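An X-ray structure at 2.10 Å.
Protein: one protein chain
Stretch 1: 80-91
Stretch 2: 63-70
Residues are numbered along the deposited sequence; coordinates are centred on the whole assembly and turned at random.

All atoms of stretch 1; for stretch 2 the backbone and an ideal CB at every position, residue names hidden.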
# COMPACT_ATOMS: atom_id res chain seq x y z
N ALA A 80 17.05 26.58 9.39
CA ALA A 80 17.45 26.07 8.09
C ALA A 80 17.23 27.13 7.02
O ALA A 80 18.07 27.33 6.15
CB ALA A 80 16.66 24.81 7.76
N LEU A 81 16.09 27.81 7.10
CA LEU A 81 15.76 28.85 6.13
C LEU A 81 16.72 30.03 6.24
O LEU A 81 17.23 30.52 5.24
CB LEU A 81 14.31 29.31 6.32
CG LEU A 81 13.75 30.31 5.30
CD1 LEU A 81 12.23 30.24 5.28
CD2 LEU A 81 14.22 31.72 5.64
N LEU A 82 16.98 30.49 7.47
CA LEU A 82 17.88 31.62 7.68
C LEU A 82 19.27 31.32 7.12
O LEU A 82 19.91 32.18 6.53
CB LEU A 82 17.99 31.96 9.17
CG LEU A 82 16.73 32.49 9.85
CD1 LEU A 82 17.03 32.79 11.31
CD2 LEU A 82 16.23 33.74 9.14
N GLU A 83 19.73 30.09 7.34
CA GLU A 83 21.03 29.65 6.86
C GLU A 83 21.09 29.66 5.33
O GLU A 83 22.06 30.13 4.75
CB GLU A 83 21.33 28.25 7.40
CG GLU A 83 21.65 28.22 8.89
CD GLU A 83 21.40 26.87 9.53
OE1 GLU A 83 21.42 25.84 8.81
OE2 GLU A 83 21.19 26.83 10.76
N ALA A 84 20.04 29.14 4.70
CA ALA A 84 19.97 29.08 3.25
C ALA A 84 19.96 30.48 2.66
O ALA A 84 20.63 30.75 1.66
CB ALA A 84 18.70 28.33 2.82
N LYS A 85 19.21 31.38 3.28
CA LYS A 85 19.12 32.75 2.81
C LYS A 85 20.46 33.47 2.91
O LYS A 85 20.87 34.19 2.00
CB LYS A 85 18.06 33.52 3.60
CG LYS A 85 17.78 34.91 3.06
CD LYS A 85 16.72 35.63 3.87
CE LYS A 85 16.54 37.05 3.35
NZ LYS A 85 15.57 37.83 4.17
N ALA A 86 21.16 33.26 4.03
CA ALA A 86 22.46 33.89 4.25
C ALA A 86 23.50 33.36 3.27
O ALA A 86 24.47 34.06 2.96
CB ALA A 86 22.92 33.64 5.69
N ALA A 87 23.31 32.14 2.79
CA ALA A 87 24.24 31.53 1.86
C ALA A 87 24.01 32.06 0.45
O ALA A 87 24.84 31.86 -0.44
CB ALA A 87 24.10 30.02 1.87
N GLY A 88 22.89 32.74 0.24
CA GLY A 88 22.59 33.30 -1.06
C GLY A 88 21.80 32.36 -1.95
O GLY A 88 21.78 32.51 -3.17
N ALA A 89 21.12 31.38 -1.34
CA ALA A 89 20.34 30.42 -2.11
C ALA A 89 19.23 31.12 -2.89
O ALA A 89 18.57 32.02 -2.37
CB ALA A 89 19.73 29.37 -1.18
N MSE A 90 19.03 30.68 -4.13
CA MSE A 90 18.01 31.23 -5.01
C MSE A 90 16.61 30.88 -4.49
O MSE A 90 15.67 31.67 -4.61
CB MSE A 90 18.23 30.67 -6.42
CG MSE A 90 16.98 30.48 -7.24
SE MSE A 90 17.46 29.81 -8.97
CE MSE A 90 18.08 28.03 -8.39
N ALA A 91 16.48 29.69 -3.90
CA ALA A 91 15.20 29.25 -3.36
C ALA A 91 15.37 27.97 -2.56
O ALA A 91 16.42 27.32 -2.61
CB ALA A 91 14.19 29.04 -4.48
N UNK A 63 27.06 29.57 -9.37
CA UNK A 63 25.80 29.64 -10.12
C UNK A 63 24.63 29.60 -9.15
O UNK A 63 24.76 29.12 -8.02
CB UNK A 63 25.70 28.50 -11.13
N UNK A 64 23.46 30.13 -9.56
CA UNK A 64 22.29 30.13 -8.67
C UNK A 64 22.03 28.70 -8.20
O UNK A 64 21.97 27.77 -9.01
CB UNK A 64 21.06 30.70 -9.37
N UNK A 65 21.88 28.52 -6.89
CA UNK A 65 21.65 27.18 -6.35
C UNK A 65 20.42 27.08 -5.48
O UNK A 65 19.86 28.09 -5.04
CB UNK A 65 22.87 26.73 -5.54
N UNK A 66 19.99 25.85 -5.24
CA UNK A 66 18.83 25.56 -4.42
C UNK A 66 19.29 24.82 -3.18
O UNK A 66 20.31 24.12 -3.21
CB UNK A 66 17.79 24.75 -5.19
N UNK A 67 18.55 24.97 -2.10
CA UNK A 67 18.87 24.28 -0.86
C UNK A 67 17.64 23.52 -0.39
O UNK A 67 16.56 24.11 -0.26
CB UNK A 67 19.35 25.26 0.21
N UNK A 68 17.79 22.23 -0.16
CA UNK A 68 16.67 21.43 0.30
C UNK A 68 16.42 21.69 1.77
O UNK A 68 17.37 21.81 2.55
CB UNK A 68 16.92 19.94 0.05
N UNK A 69 15.15 21.80 2.16
CA UNK A 69 14.80 22.03 3.55
C UNK A 69 13.82 20.95 3.97
O UNK A 69 12.66 20.93 3.53
CB UNK A 69 14.21 23.43 3.76
N UNK A 70 14.30 20.03 4.80
CA UNK A 70 13.46 18.94 5.27
C UNK A 70 13.41 18.93 6.79
O UNK A 70 14.29 18.38 7.45
CB UNK A 70 13.97 17.60 4.74

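Strand 66-69 runs antiparallel to helix 80-87, 9.4 Å between axes at closest approach; the residues before and at its start lie against the loop that follows the helix. At position 63 the ideal CB has nothing of stretch 1 within 5.5 Å, so nearly any side chain would be tolerated. The residue is Lys63, which makes no contact here.

Position 64 has a phi of -54° and an ideal CB directed sideways, 3.7 Å from SE of the selenomethionine Met90. A small or compact apolar group would suit, and the phi value also admits proline. Pro64 is found, its CB 3.9 Å from Met90 SE.

At position 65 the CB points away from stretch 1, yet the turn at Ala87, Gly88 and Ala89 offers small residues and exposed backbone within reach of a long side chain. A flat aromatic or a flexible aliphatic group could fold back over it. Phe65 does so with chi1 at 65° (p): Ala89 CA lies over one ring face, 3.9 Å from the centroid in a CH-pi contact, while Ala87 O approaches the edge, 3.4 Å from Phe65 CZ. The backbone adds a hydrogen bond from Met90 N to Phe65 O (2.9 Å), and water 1 links Phe65 N (3.0 Å) to Gly88 O (2.8 Å).

The ideal CB of position 66 is 3.9 Å from Ala91 O and 4.6 Å from Met90 CE. With apolar atoms on offer and no charge, a branched or linear aliphatic chain would suit. Leu66 brings its CD2 to 3.2 Å from Met90 CE, a tight approach, and to 3.8 Å from Ala91 CB.

Position 67 points toward stretch 1, its ideal CB 4.1 Å from Ala84 CB and 4.4 Å from Ala89 CB. These methyls leave a shallow apolar site for a modest aliphatic group such as valine, isoleucine or alanine. Val67 occupies it, with CG2 3.6 Å from Ala89 CB, and Val67 N donates a hydrogen bond to Ala91 O (3.2 Å).

Position 68 faces away and has no neighbour in stretch 1; its backbone angles (-77°/139°) suit most residues. Gly68 is deposited.

Position 69 again points toward the helix, but its ideal CB is 4.9 Å from Ala80 CB, leaving room for a longer apolar chain. Leucine, isoleucine or methionine would suit. Leu69 fills the gap with CD1, 3.8 Å from Ala80 CB and 4.1 Å from Leu81 CB.

Position 70 turns away, unconstrained by stretch 1; it is Met70, a selenomethionine.

Stretch 2 63-70: KPFLVGLM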
# COMPACT_ATOMS: atom_id res chain seq x y z
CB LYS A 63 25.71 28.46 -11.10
CG LYS A 63 26.86 28.41 -12.09
CD LYS A 63 26.71 27.27 -13.08
CE LYS A 63 27.90 27.22 -14.04
NZ LYS A 63 27.78 26.14 -15.05
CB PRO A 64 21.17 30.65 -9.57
CG PRO A 64 21.90 31.60 -10.48
CD PRO A 64 23.16 30.83 -10.82
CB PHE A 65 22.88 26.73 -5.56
CG PHE A 65 23.15 27.55 -4.32
CD1 PHE A 65 22.83 27.06 -3.06
CD2 PHE A 65 23.74 28.81 -4.42
CE1 PHE A 65 23.10 27.80 -1.91
CE2 PHE A 65 24.02 29.56 -3.27
CZ PHE A 65 23.70 29.06 -2.01
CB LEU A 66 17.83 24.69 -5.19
CG LEU A 66 17.26 25.21 -6.51
CD1 LEU A 66 16.46 24.10 -7.17
CD2 LEU A 66 16.38 26.43 -6.24
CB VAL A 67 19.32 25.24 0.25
CG1 VAL A 67 19.63 24.46 1.52
CG2 VAL A 67 20.56 26.01 -0.21
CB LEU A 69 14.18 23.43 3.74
CG LEU A 69 14.03 23.89 5.19
CD1 LEU A 69 13.94 25.40 5.24
CD2 LEU A 69 12.80 23.25 5.82
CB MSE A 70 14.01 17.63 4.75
CG MSE A 70 14.26 17.67 3.26
SE MSE A 70 14.81 15.98 2.58
CE MSE A 70 15.40 16.58 0.84
O HOH W 1 21.67 31.25 -5.67
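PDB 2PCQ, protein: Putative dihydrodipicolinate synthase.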